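Local coordinates for protein beta-porphyranase B (Bacteroides plebeius, PDB 4AWD) that hydrolyses the seaweed polysaccharide porphyran at the (1->4) linkages between beta-D-galactopyranose and alpha-L-galactopyranose-6-sulfate, at residues 97-102 with 302-307; 121-126 with 283-288; 140-145 with 235-240; 231-236 with 260-265; 239-244 with 256-261. One frame throughout, in Å; residues are numbered along the deposited sequence.

Contact 1 (97-102 with 302-307)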
# COMPACT_ATOMS: atom_id res chain seq x y z
N ARG A 97 -1.09 -13.92 4.43
CA ARG A 97 -1.34 -14.42 3.08
C ARG A 97 -2.56 -13.76 2.53
O ARG A 97 -3.64 -13.88 3.13
CB ARG A 97 -1.61 -15.92 3.10
CG ARG A 97 -0.42 -16.79 3.32
CD ARG A 97 -0.91 -18.14 3.73
NE ARG A 97 0.16 -19.13 3.78
CZ ARG A 97 -0.07 -20.44 3.74
NH1 ARG A 97 -1.34 -20.89 3.63
NH2 ARG A 97 0.94 -21.31 3.77
N ILE A 98 -2.41 -13.08 1.41
CA ILE A 98 -3.56 -12.60 0.66
C ILE A 98 -3.63 -13.34 -0.67
O ILE A 98 -2.81 -13.10 -1.55
CB ILE A 98 -3.56 -11.06 0.42
CG1 ILE A 98 -3.37 -10.29 1.74
CG2 ILE A 98 -4.87 -10.66 -0.26
CD1 ILE A 98 -3.24 -8.75 1.58
N ILE A 99 -4.59 -14.25 -0.79
CA ILE A 99 -4.70 -15.11 -1.97
C ILE A 99 -5.73 -14.55 -2.94
O ILE A 99 -6.75 -13.98 -2.52
CB ILE A 99 -4.98 -16.61 -1.59
CG1 ILE A 99 -4.75 -17.55 -2.79
CG2 ILE A 99 -6.37 -16.80 -0.93
CD1 ILE A 99 -4.86 -19.07 -2.47
N ASN A 100 -5.44 -14.67 -4.24
CA ASN A 100 -6.39 -14.31 -5.30
C ASN A 100 -7.12 -15.54 -5.82
O ASN A 100 -6.49 -16.54 -6.17
CB ASN A 100 -5.68 -13.62 -6.46
CG ASN A 100 -4.78 -12.51 -6.00
OD1 ASN A 100 -5.22 -11.63 -5.27
ND2 ASN A 100 -3.51 -12.56 -6.39
N THR A 101 -8.44 -15.47 -5.85
CA THR A 101 -9.26 -16.62 -6.23
C THR A 101 -10.31 -16.19 -7.24
O THR A 101 -10.65 -15.01 -7.33
CB THR A 101 -9.99 -17.22 -5.01
OG1 THR A 101 -10.87 -16.23 -4.46
CG2 THR A 101 -8.99 -17.70 -3.95
N VAL A 102 -10.81 -17.17 -7.99
CA VAL A 102 -12.04 -17.02 -8.76
C VAL A 102 -13.19 -16.69 -7.80
O VAL A 102 -13.33 -17.33 -6.77
CB VAL A 102 -12.33 -18.33 -9.55
CG1 VAL A 102 -13.71 -18.33 -10.14
CG2 VAL A 102 -11.27 -18.52 -10.65
N LYS A 302 -4.95 -21.53 -10.27
CA LYS A 302 -5.15 -22.88 -9.80
C LYS A 302 -4.09 -23.27 -8.77
O LYS A 302 -4.39 -23.96 -7.79
CB LYS A 302 -5.22 -23.83 -11.00
CG LYS A 302 -5.19 -25.29 -10.71
CD LYS A 302 -3.96 -25.91 -11.36
CE LYS A 302 -4.25 -27.32 -11.85
NZ LYS A 302 -2.98 -28.07 -12.11
N ASP A 303 -2.86 -22.80 -8.99
CA ASP A 303 -1.77 -23.00 -8.05
C ASP A 303 -1.91 -22.01 -6.90
O ASP A 303 -1.63 -20.82 -7.05
CB ASP A 303 -0.42 -22.83 -8.75
CG ASP A 303 0.75 -23.29 -7.90
OD1 ASP A 303 0.91 -22.79 -6.76
OD2 ASP A 303 1.52 -24.15 -8.38
N LYS A 304 -2.34 -22.51 -5.74
CA LYS A 304 -2.61 -21.64 -4.59
C LYS A 304 -1.37 -20.90 -4.06
O LYS A 304 -1.46 -19.72 -3.73
CB LYS A 304 -3.38 -22.40 -3.50
CG LYS A 304 -4.83 -22.78 -3.93
CD LYS A 304 -5.82 -22.91 -2.75
CE LYS A 304 -5.80 -24.30 -2.12
NZ LYS A 304 -6.84 -25.21 -2.71
N ASP A 305 -0.22 -21.58 -4.00
CA ASP A 305 1.04 -20.95 -3.57
C ASP A 305 1.36 -19.77 -4.48
O ASP A 305 1.70 -18.69 -4.00
CB ASP A 305 2.22 -21.95 -3.57
CG ASP A 305 3.61 -21.26 -3.40
OD1 ASP A 305 3.75 -20.36 -2.53
OD2 ASP A 305 4.57 -21.63 -4.11
N LYS A 306 1.25 -20.00 -5.78
CA LYS A 306 1.56 -19.01 -6.79
C LYS A 306 0.59 -17.84 -6.77
O LYS A 306 0.98 -16.72 -7.05
CB LYS A 306 1.55 -19.67 -8.18
CG LYS A 306 2.91 -19.84 -8.86
CD LYS A 306 3.90 -20.74 -8.10
CE LYS A 306 4.86 -21.40 -9.11
NZ LYS A 306 6.07 -22.05 -8.53
N SER A 307 -0.67 -18.10 -6.44
CA SER A 307 -1.71 -17.06 -6.47
C SER A 307 -1.75 -16.18 -5.22
O SER A 307 -2.61 -15.31 -5.09
CB SER A 307 -3.08 -17.70 -6.69
OG SER A 307 -3.07 -18.51 -7.85
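The flat amide of Asn-100 has ND2 3.2 Å from Ser-307 O, but the angle there is too poor for a hydrogen bond. The peptide carbonyl of Ser-307 is met instead by the backbone of Asn-100. Asn-100 N lies 3.0 Å from Ser-307 O, and the N-H points almost straight at the oxygen (168°). The donor stands 33° out of the carbonyl plane. This joins strand 95-107 of the GH16 beta-jelly-roll to the loop that leads into strand 308-321. The loop contains an Asx motif. Lys-306 N donates to Asp-303 OD1 from above the carboxylate plane. The backbone oxygen of the same residue, Asp-303 O, takes two donors, Ser-307 N and Ser-307 OG. The serine hydroxyl is therefore used inside the loop, and Ser-307 CB faces the strand.

Beside this polar link sits an apolar one. Ile-99 has CG1 anti to its backbone N (chi1 -166°), and chi2 is extended too, which carries CD1 out to the loop. There CD1 lies 3.8 Å from Lys-304 CB and also touches CG and CD, while the amino end of Lys-304 turns away. Outside the two segments, the Asn-100 side chain packs against Thr-145 and Met-147. Ser-307 CB completes the contact at 3.6 Å from Asn-100 O.

Contact 2 (121-126 with 283-288)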
# COMPACT_ATOMS: atom_id res chain seq x y z
N GLY A 121 -9.78 -10.71 -4.42
CA GLY A 121 -8.50 -10.50 -3.73
C GLY A 121 -8.70 -10.17 -2.26
O GLY A 121 -9.73 -10.49 -1.68
N GLY A 122 -7.70 -9.51 -1.67
CA GLY A 122 -7.74 -9.11 -0.27
C GLY A 122 -7.40 -7.65 -0.07
O GLY A 122 -6.56 -7.10 -0.77
N ALA A 123 -8.07 -7.02 0.89
CA ALA A 123 -7.74 -5.67 1.32
C ALA A 123 -7.74 -5.63 2.84
O ALA A 123 -8.82 -5.65 3.47
CB ALA A 123 -8.72 -4.67 0.77
N VAL A 124 -6.53 -5.57 3.41
CA VAL A 124 -6.34 -5.45 4.87
C VAL A 124 -6.11 -3.99 5.29
O VAL A 124 -5.33 -3.28 4.66
CB VAL A 124 -5.14 -6.32 5.35
CG1 VAL A 124 -4.95 -6.21 6.83
CG2 VAL A 124 -5.35 -7.76 4.97
N ALA A 125 -6.78 -3.55 6.34
CA ALA A 125 -6.56 -2.22 6.90
C ALA A 125 -6.25 -2.32 8.38
O ALA A 125 -6.91 -3.07 9.10
CB ALA A 125 -7.79 -1.33 6.68
N SER A 126 -5.25 -1.58 8.84
CA SER A 126 -5.07 -1.44 10.28
C SER A 126 -6.32 -0.83 10.92
O SER A 126 -7.03 -0.03 10.31
CB SER A 126 -3.80 -0.63 10.63
OG SER A 126 -3.78 0.65 10.00
N HIS A 283 -2.92 0.23 4.52
CA HIS A 283 -3.65 -0.66 3.61
C HIS A 283 -2.75 -1.75 3.04
O HIS A 283 -1.62 -1.49 2.62
CB HIS A 283 -4.28 0.11 2.47
CG HIS A 283 -5.78 0.13 2.51
ND1 HIS A 283 -6.54 1.03 1.78
CD2 HIS A 283 -6.67 -0.64 3.18
CE1 HIS A 283 -7.82 0.81 2.00
NE2 HIS A 283 -7.93 -0.20 2.84
N ILE A 284 -3.22 -2.98 3.04
CA ILE A 284 -2.46 -4.06 2.43
C ILE A 284 -3.38 -4.74 1.43
O ILE A 284 -4.35 -5.38 1.81
CB ILE A 284 -1.90 -5.06 3.48
CG1 ILE A 284 -1.28 -4.31 4.67
CG2 ILE A 284 -0.87 -5.98 2.83
CD1 ILE A 284 -0.79 -5.19 5.83
N VAL A 285 -3.09 -4.57 0.14
CA VAL A 285 -4.10 -4.78 -0.89
C VAL A 285 -3.63 -5.59 -2.10
O VAL A 285 -2.51 -5.44 -2.58
CB VAL A 285 -4.66 -3.42 -1.39
CG1 VAL A 285 -5.55 -3.60 -2.60
CG2 VAL A 285 -5.42 -2.72 -0.28
N THR A 286 -4.54 -6.42 -2.59
CA THR A 286 -4.35 -7.25 -3.77
C THR A 286 -5.43 -6.85 -4.79
O THR A 286 -6.63 -7.02 -4.55
CB THR A 286 -4.47 -8.73 -3.32
OG1 THR A 286 -3.16 -9.33 -3.28
CG2 THR A 286 -5.38 -9.48 -4.18
N GLU A 287 -5.02 -6.26 -5.92
CA GLU A 287 -6.01 -5.64 -6.79
C GLU A 287 -5.78 -5.86 -8.26
O GLU A 287 -4.77 -6.45 -8.71
CB GLU A 287 -6.11 -4.13 -6.53
CG GLU A 287 -5.23 -3.28 -7.43
CD GLU A 287 -4.63 -2.10 -6.68
OE1 GLU A 287 -3.75 -2.35 -5.83
OE2 GLU A 287 -5.06 -0.94 -6.93
N THR A 288 -6.75 -5.42 -9.03
CA THR A 288 -6.66 -5.56 -10.46
C THR A 288 -6.59 -4.09 -11.02
O THR A 288 -7.18 -3.15 -10.44
CB THR A 288 -7.83 -6.52 -10.91
OG1 THR A 288 -7.45 -7.38 -12.00
CG2 THR A 288 -9.03 -5.82 -11.21
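Val-124 and Ile-284 form an antiparallel hydrogen-bonded pair between strands 117-126 and 281-285. Val-124 N reaches Ile-284 O at 2.7 Å, and Ile-284 N reaches Val-124 O at 2.7 Å. Two residues on, Thr-286 N gives a third bond to Gly-122 O, 2.8 Å long and nearly in line with C=O. Ala-123 with Val-285 and Ala-125 with His-283 are the flanking non-hydrogen-bonded pairs. On their face, the His-283 ring has Val-285 CG2 above it and Val-124 O at its edge, 3.3 Å from CD2. The polar end of His-283 is bound by Ser-72, through NE2 and the serine OG. Val-285 O accepts from Thr-150 OG1, and Glu-287 N donates to Ser-148 OG. Just past the strand, Glu-287, a substrate-binding residue by similarity, has OE2 in a salt bridge to Arg-79 and OE1 bonded to a glycerol, probably from the crystallisation liquor. Buried backbone groups are thus paired across the strands, while the carboxylate of Glu-287 is held by Arg-79, also a probable substrate-binding residue.

Contact 3 (140-145 with 235-240)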
# COMPACT_ATOMS: atom_id res chain seq x y z
N MET A 140 7.85 -8.64 1.65
CA MET A 140 6.78 -9.12 0.79
C MET A 140 7.33 -9.98 -0.34
O MET A 140 8.39 -9.70 -0.91
CB MET A 140 5.99 -7.94 0.19
CG MET A 140 4.78 -8.34 -0.65
SD MET A 140 4.01 -6.90 -1.39
CE MET A 140 5.22 -6.52 -2.67
N LYS A 141 6.60 -11.03 -0.68
CA LYS A 141 6.86 -11.73 -1.93
C LYS A 141 5.58 -11.62 -2.73
O LYS A 141 4.50 -11.93 -2.22
CB LYS A 141 7.26 -13.20 -1.68
CG LYS A 141 7.48 -14.00 -2.98
CD LYS A 141 8.29 -15.29 -2.79
CE LYS A 141 7.43 -16.45 -2.30
NZ LYS A 141 7.87 -17.72 -2.95
N ALA A 142 5.68 -11.14 -3.97
CA ALA A 142 4.47 -10.93 -4.81
C ALA A 142 3.90 -12.25 -5.31
O ALA A 142 4.64 -13.21 -5.48
CB ALA A 142 4.76 -10.00 -6.00
N SER A 143 2.59 -12.27 -5.53
CA SER A 143 1.94 -13.41 -6.19
C SER A 143 2.44 -13.47 -7.62
O SER A 143 2.72 -12.42 -8.22
CB SER A 143 0.42 -13.24 -6.17
OG SER A 143 0.04 -12.09 -6.91
N LEU A 144 2.59 -14.69 -8.16
CA LEU A 144 2.93 -14.90 -9.58
C LEU A 144 1.65 -14.80 -10.40
O LEU A 144 1.08 -15.79 -10.86
CB LEU A 144 3.66 -16.23 -9.80
CG LEU A 144 4.50 -16.36 -11.09
CD1 LEU A 144 5.67 -15.41 -11.10
CD2 LEU A 144 5.00 -17.78 -11.33
N THR A 145 1.24 -13.55 -10.60
CA THR A 145 -0.12 -13.25 -10.96
C THR A 145 -0.11 -11.84 -11.53
O THR A 145 0.80 -11.06 -11.24
CB THR A 145 -0.97 -13.33 -9.66
OG1 THR A 145 -1.74 -14.55 -9.64
CG2 THR A 145 -1.86 -12.15 -9.47
N PRO A 235 12.91 -9.26 -9.40
CA PRO A 235 11.56 -9.73 -9.77
C PRO A 235 10.71 -9.99 -8.51
O PRO A 235 11.08 -10.81 -7.66
CB PRO A 235 11.83 -11.01 -10.56
CG PRO A 235 13.22 -10.84 -11.10
CD PRO A 235 13.97 -10.08 -10.03
N SER A 236 9.60 -9.26 -8.38
CA SER A 236 8.89 -9.19 -7.10
C SER A 236 8.30 -10.53 -6.63
O SER A 236 8.18 -10.76 -5.43
CB SER A 236 7.82 -8.10 -7.13
OG SER A 236 6.93 -8.32 -8.21
N ALA A 237 7.98 -11.41 -7.57
CA ALA A 237 7.38 -12.71 -7.26
C ALA A 237 8.39 -13.83 -6.94
O ALA A 237 8.00 -14.89 -6.46
CB ALA A 237 6.47 -13.15 -8.38
N GLU A 238 9.66 -13.59 -7.21
CA GLU A 238 10.66 -14.65 -7.04
C GLU A 238 11.18 -14.77 -5.61
O GLU A 238 11.70 -15.82 -5.22
CB GLU A 238 11.85 -14.48 -7.99
CG GLU A 238 11.52 -14.45 -9.50
CD GLU A 238 10.51 -15.52 -9.97
OE1 GLU A 238 10.34 -16.57 -9.31
OE2 GLU A 238 9.87 -15.29 -11.03
N ASP A 239 11.04 -13.71 -4.82
CA ASP A 239 11.59 -13.74 -3.48
C ASP A 239 11.05 -12.64 -2.60
O ASP A 239 10.39 -11.69 -3.06
CB ASP A 239 13.13 -13.66 -3.54
CG ASP A 239 13.80 -14.48 -2.45
OD1 ASP A 239 13.11 -14.96 -1.51
OD2 ASP A 239 15.03 -14.63 -2.54
N PHE A 240 11.32 -12.79 -1.31
CA PHE A 240 10.92 -11.81 -0.33
C PHE A 240 11.89 -10.67 -0.41
O PHE A 240 13.10 -10.87 -0.52
CB PHE A 240 10.97 -12.40 1.08
CG PHE A 240 9.77 -13.21 1.43
CD1 PHE A 240 8.63 -12.60 1.96
CD2 PHE A 240 9.79 -14.60 1.26
CE1 PHE A 240 7.52 -13.34 2.30
CE2 PHE A 240 8.69 -15.36 1.58
CZ PHE A 240 7.54 -14.74 2.10
O HOH W 1 9.14 -8.68 -3.46
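At the end of strand 134-141 of the GH16 jelly-roll, Lys-141 and, just past it, Ala-142 pack on the loop that leads into strand 241-249. One direct hydrogen bond joins the backbones: Ala-142 N to Ser-236 O, 2.9 Å long and fairly straight (165°). The donor comes in from above the carbonyl plane. A water lies close by, 2.8 Å from Met-140 O and 3.0 Å from Ser-236 O. Two CA-H...O contacts run alongside, Phe-240 CA to Met-140 O and Ala-237 CA to Ala-142 O.

Lys-141 buries more surface here than any other residue. Its CB lies over the centre of one face of the Phe-240 ring, 3.8 Å from the centroid, a CH-pi contact only 5° off the ring normal. CG is anti to the backbone N (chi1 178°), which lays the aliphatic chain along the loop. There CG is 3.6 Å from Ala-237 O. The chain then bends, and NZ stays 6.1 Å from Asp-239 OD1, so no salt bridge forms with it. Asp-239 OD1 instead accepts from Phe-240 N at 2.8 Å. Farther along, Leu-144, the centre of an inverse gamma turn, places CD1 3.6 Å from Ala-237 CB. The contact thus rests on one backbone hydrogen bond, CA-H...O contacts and the apolar part of a lysine, and not on paired charges across it.

Contact 4 (231-236 with 260-265)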
# COMPACT_ATOMS: atom_id res chain seq x y z
N TYR A 231 15.85 3.06 -9.12
CA TYR A 231 14.50 2.49 -9.23
C TYR A 231 14.58 0.96 -9.35
O TYR A 231 13.55 0.29 -9.41
CB TYR A 231 13.79 3.01 -10.49
CG TYR A 231 13.71 4.51 -10.66
CD1 TYR A 231 13.71 5.36 -9.55
CD2 TYR A 231 13.61 5.08 -11.93
CE1 TYR A 231 13.62 6.75 -9.71
CE2 TYR A 231 13.52 6.46 -12.11
CZ TYR A 231 13.52 7.29 -10.99
OH TYR A 231 13.43 8.66 -11.13
N MET A 232 15.80 0.43 -9.39
CA MET A 232 16.03 -0.96 -9.81
C MET A 232 15.77 -1.97 -8.71
O MET A 232 16.28 -1.86 -7.59
CB MET A 232 17.45 -1.15 -10.36
CG MET A 232 17.81 -0.25 -11.56
SD MET A 232 16.88 -0.63 -13.06
CE MET A 232 17.77 -2.08 -13.67
N THR A 233 15.01 -3.00 -9.05
CA THR A 233 14.53 -3.94 -8.07
C THR A 233 14.58 -5.37 -8.63
O THR A 233 14.77 -5.56 -9.82
CB THR A 233 13.15 -3.43 -7.56
OG1 THR A 233 13.30 -2.93 -6.22
CG2 THR A 233 12.06 -4.44 -7.66
N ASP A 234 14.46 -6.37 -7.77
CA ASP A 234 14.48 -7.76 -8.22
C ASP A 234 13.06 -8.22 -8.54
O ASP A 234 12.11 -7.65 -8.02
CB ASP A 234 15.10 -8.65 -7.15
CG ASP A 234 16.48 -8.21 -6.76
OD1 ASP A 234 17.41 -8.36 -7.58
OD2 ASP A 234 16.65 -7.71 -5.63
N PRO A 235 12.91 -9.26 -9.40
CA PRO A 235 11.56 -9.73 -9.77
C PRO A 235 10.71 -9.99 -8.51
O PRO A 235 11.08 -10.81 -7.66
CB PRO A 235 11.83 -11.01 -10.56
CG PRO A 235 13.22 -10.84 -11.10
CD PRO A 235 13.97 -10.08 -10.03
N SER A 236 9.60 -9.26 -8.38
CA SER A 236 8.89 -9.19 -7.10
C SER A 236 8.30 -10.53 -6.63
O SER A 236 8.18 -10.76 -5.43
CB SER A 236 7.82 -8.10 -7.13
OG SER A 236 6.93 -8.32 -8.21
N LYS A 260 18.26 -0.24 1.55
CA LYS A 260 19.08 0.76 0.88
C LYS A 260 18.22 1.89 0.37
O LYS A 260 17.20 1.66 -0.27
CB LYS A 260 19.86 0.12 -0.29
CG LYS A 260 20.92 -0.93 0.10
CD LYS A 260 21.39 -1.75 -1.12
CE LYS A 260 20.51 -3.00 -1.38
NZ LYS A 260 19.31 -2.76 -2.27
N TYR A 261 18.65 3.13 0.63
CA TYR A 261 17.94 4.30 0.11
C TYR A 261 17.77 4.23 -1.41
O TYR A 261 18.73 3.98 -2.13
CB TYR A 261 18.66 5.57 0.51
CG TYR A 261 18.12 6.84 -0.14
CD1 TYR A 261 18.56 7.22 -1.40
CD2 TYR A 261 17.20 7.66 0.52
CE1 TYR A 261 18.10 8.38 -1.99
CE2 TYR A 261 16.73 8.81 -0.06
CZ TYR A 261 17.19 9.17 -1.32
OH TYR A 261 16.74 10.31 -1.94
N MET A 262 16.55 4.47 -1.88
CA MET A 262 16.27 4.46 -3.32
C MET A 262 16.06 5.86 -3.91
O MET A 262 16.73 6.22 -4.87
CB MET A 262 15.09 3.54 -3.63
CG MET A 262 15.33 2.11 -3.18
SD MET A 262 16.54 1.28 -4.23
CE MET A 262 15.50 0.77 -5.61
N TYR A 263 15.16 6.64 -3.32
CA TYR A 263 14.89 8.01 -3.74
C TYR A 263 13.89 8.67 -2.79
O TYR A 263 13.31 8.03 -1.92
CB TYR A 263 14.38 8.08 -5.19
CG TYR A 263 13.17 7.21 -5.43
CD1 TYR A 263 11.89 7.65 -5.09
CD2 TYR A 263 13.30 5.93 -5.99
CE1 TYR A 263 10.76 6.85 -5.30
CE2 TYR A 263 12.18 5.12 -6.20
CZ TYR A 263 10.92 5.60 -5.85
OH TYR A 263 9.81 4.81 -6.04
N THR A 264 13.69 9.97 -3.00
CA THR A 264 12.78 10.79 -2.22
C THR A 264 11.60 11.24 -3.07
O THR A 264 11.74 11.44 -4.29
CB THR A 264 13.52 12.04 -1.73
OG1 THR A 264 14.63 11.65 -0.92
CG2 THR A 264 12.61 12.93 -0.92
N ILE A 265 10.45 11.40 -2.44
CA ILE A 265 9.39 12.16 -3.06
C ILE A 265 8.95 13.27 -2.12
O ILE A 265 8.58 13.01 -0.97
CB ILE A 265 8.17 11.30 -3.49
CG1 ILE A 265 8.60 10.20 -4.47
CG2 ILE A 265 7.08 12.18 -4.09
CD1 ILE A 265 7.47 9.26 -4.90
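The backbones of Tyr-231 and Met-262 stay well apart, 6.5 Å between CA atoms, and no hydrogen bond joins the irregular loop 231-236 to strand 260-265. The strand is kinked at Met-262, whose psi of -53° is not extended, and both Met-262 and Tyr-263 have CB directed toward the loop. The Met-262 chain bends at chi2 and chi3. This brings the methyl CE to 3.4 Å from Met-232 O, with Tyr-231 C and Thr-233 OG1 also near. Tyr-231 turns its edge toward the face of Tyr-263, with centroids 5.4 Å apart. CD1 of Tyr-231 is 3.6 Å from CD2 of Tyr-263, and the planes stand at 88°. The Tyr-263 hydroxyl is tied to Met-203 O, which holds the far end of the ring. Arg-225 adds a cation-pi contact to Tyr-231. The contact packs the loop before strand 241-249 on the kinked strand 260-265 of the GH16 fold, by an offset edge-to-face aromatic pair.

Contact 5 (239-244 with 256-261)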
# COMPACT_ATOMS: atom_id res chain seq x y z
N ASP A 239 11.04 -13.71 -4.82
CA ASP A 239 11.59 -13.74 -3.48
C ASP A 239 11.05 -12.64 -2.60
O ASP A 239 10.39 -11.69 -3.06
CB ASP A 239 13.13 -13.66 -3.54
CG ASP A 239 13.80 -14.48 -2.45
OD1 ASP A 239 13.11 -14.96 -1.51
OD2 ASP A 239 15.03 -14.63 -2.54
N PHE A 240 11.32 -12.79 -1.31
CA PHE A 240 10.92 -11.81 -0.33
C PHE A 240 11.89 -10.67 -0.41
O PHE A 240 13.10 -10.87 -0.52
CB PHE A 240 10.97 -12.40 1.08
CG PHE A 240 9.77 -13.21 1.43
CD1 PHE A 240 8.63 -12.60 1.96
CD2 PHE A 240 9.79 -14.60 1.26
CE1 PHE A 240 7.52 -13.34 2.30
CE2 PHE A 240 8.69 -15.36 1.58
CZ PHE A 240 7.54 -14.74 2.10
N HIS A 241 11.35 -9.46 -0.38
CA HIS A 241 12.18 -8.29 -0.31
C HIS A 241 11.55 -7.29 0.63
O HIS A 241 10.38 -7.38 0.99
CB HIS A 241 12.40 -7.66 -1.70
CG HIS A 241 13.16 -8.54 -2.65
ND1 HIS A 241 14.53 -8.64 -2.64
CD2 HIS A 241 12.72 -9.36 -3.64
CE1 HIS A 241 14.91 -9.49 -3.58
NE2 HIS A 241 13.84 -9.94 -4.20
N THR A 242 12.35 -6.32 1.00
CA THR A 242 11.99 -5.35 2.00
C THR A 242 11.61 -4.06 1.26
O THR A 242 12.34 -3.59 0.39
CB THR A 242 13.20 -5.24 2.99
OG1 THR A 242 12.95 -6.08 4.13
CG2 THR A 242 13.47 -3.86 3.44
N TYR A 243 10.43 -3.52 1.58
CA TYR A 243 9.95 -2.28 0.96
C TYR A 243 9.53 -1.32 2.06
O TYR A 243 8.59 -1.58 2.82
CB TYR A 243 8.78 -2.54 0.00
CG TYR A 243 9.07 -3.54 -1.09
CD1 TYR A 243 9.65 -3.13 -2.29
CD2 TYR A 243 8.77 -4.90 -0.92
CE1 TYR A 243 9.92 -4.04 -3.30
CE2 TYR A 243 9.06 -5.83 -1.92
CZ TYR A 243 9.63 -5.38 -3.12
OH TYR A 243 9.92 -6.28 -4.12
N GLY A 244 10.24 -0.20 2.15
CA GLY A 244 10.12 0.67 3.30
C GLY A 244 10.08 2.14 2.99
O GLY A 244 10.61 2.62 1.98
N TYR A 256 12.99 2.84 0.68
CA TYR A 256 14.07 1.87 0.88
C TYR A 256 13.71 0.51 0.32
O TYR A 256 12.62 -0.01 0.55
CB TYR A 256 14.44 1.77 2.36
CG TYR A 256 15.01 3.06 2.91
CD1 TYR A 256 14.18 4.16 3.20
CD2 TYR A 256 16.39 3.20 3.13
CE1 TYR A 256 14.70 5.34 3.68
CE2 TYR A 256 16.92 4.39 3.62
CZ TYR A 256 16.07 5.46 3.89
OH TYR A 256 16.59 6.64 4.37
N TYR A 257 14.63 -0.05 -0.44
CA TYR A 257 14.50 -1.39 -0.95
C TYR A 257 15.62 -2.19 -0.33
O TYR A 257 16.76 -1.79 -0.42
CB TYR A 257 14.63 -1.39 -2.47
CG TYR A 257 14.60 -2.77 -3.09
CD1 TYR A 257 13.48 -3.59 -2.94
CD2 TYR A 257 15.69 -3.26 -3.81
CE1 TYR A 257 13.43 -4.83 -3.50
CE2 TYR A 257 15.65 -4.53 -4.38
CZ TYR A 257 14.52 -5.31 -4.22
OH TYR A 257 14.45 -6.57 -4.79
N ASP A 258 15.29 -3.32 0.29
CA ASP A 258 16.27 -4.15 1.00
C ASP A 258 17.25 -3.35 1.90
O ASP A 258 18.44 -3.65 1.99
CB ASP A 258 16.99 -5.09 0.01
CG ASP A 258 16.11 -6.26 -0.46
OD1 ASP A 258 15.06 -6.54 0.17
OD2 ASP A 258 16.49 -6.91 -1.47
N GLY A 259 16.72 -2.32 2.56
CA GLY A 259 17.47 -1.49 3.50
C GLY A 259 18.33 -0.40 2.87
O GLY A 259 19.05 0.30 3.57
N LYS A 260 18.26 -0.24 1.55
CA LYS A 260 19.08 0.76 0.88
C LYS A 260 18.22 1.89 0.37
O LYS A 260 17.20 1.66 -0.27
CB LYS A 260 19.86 0.12 -0.29
CG LYS A 260 20.92 -0.93 0.10
CD LYS A 260 21.39 -1.75 -1.12
CE LYS A 260 20.51 -3.00 -1.38
NZ LYS A 260 19.31 -2.76 -2.27
N TYR A 261 18.65 3.13 0.63
CA TYR A 261 17.94 4.30 0.11
C TYR A 261 17.77 4.23 -1.41
O TYR A 261 18.73 3.98 -2.13
CB TYR A 261 18.66 5.57 0.51
CG TYR A 261 18.12 6.84 -0.14
CD1 TYR A 261 18.56 7.22 -1.40
CD2 TYR A 261 17.20 7.66 0.52
CE1 TYR A 261 18.10 8.38 -1.99
CE2 TYR A 261 16.73 8.81 -0.06
CZ TYR A 261 17.19 9.17 -1.32
OH TYR A 261 16.74 10.31 -1.94
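Asp-258 and His-241 form a His-carboxylate hydrogen bond beside an aromatic cluster that includes His-241, with Tyr-243 and Tyr-257. His-241 ND1 donates to Asp-258 OD2 at 2.9 Å. Asp-258 OD2 accepts through its syn lone pair and lies near the imidazole plane. The other oxygen, OD1, receives Thr-242 N at 2.8 Å, nearly in line with its C-O bond. Asp-258 N returns a bond to Thr-242 O, so Asp-258 is gripped at three points.

This is the open end of the hairpin of strands 241-249 and 252-257. Gly-244 and Tyr-256 are a hydrogen-bonded pair of it, with Tyr-256 N 2.7 Å from Gly-244 O. A type I' turn, Tyr-257 to Lys-260, then starts strand 260-265. Asp-258 and Gly-259 hold its positive phi angles.

Tyr-257 has CG anti to its backbone N (chi1 176°), which brings the hydroxyl end over one face of His-241, with OH 3.0 Å from the ring plane, over its centre. That hydroxyl bonds to Asp-234, so a second carboxylate lies near the histidine and may stabilise a positive charge on it. Tyr-243 lies side by side with Tyr-257, CE1 to CE1 3.6 Å.

How the contacts relate
Contacts 2 to 5 fall within the chain loop closed by contact 1. Contact 1 touches contact 2 where Ile-98 CG2 lies 3.3 Å from Gly-122 CA, and contact 3 where Lys-306 O and Leu-144 N, 2.8 Å apart, probably bond. Contacts 3 and 4 share Pro-235 and Ser-236. Contacts 3 and 5 share Asp-239 and Phe-240, and Met-140 N probably bonds His-241 O. Between contacts 4 and 5, which share Lys-260 and Tyr-261, Asp-234 OD2 probably bonds Tyr-257 OH (2.6 Å). Contact 2 holds Glu-287, which by similarity binds substrate. The side chains of Met-140, Tyr-243 and Tyr-263 lie about 8, 9 and 9 Å from that of Glu-181, the proton donor by similarity.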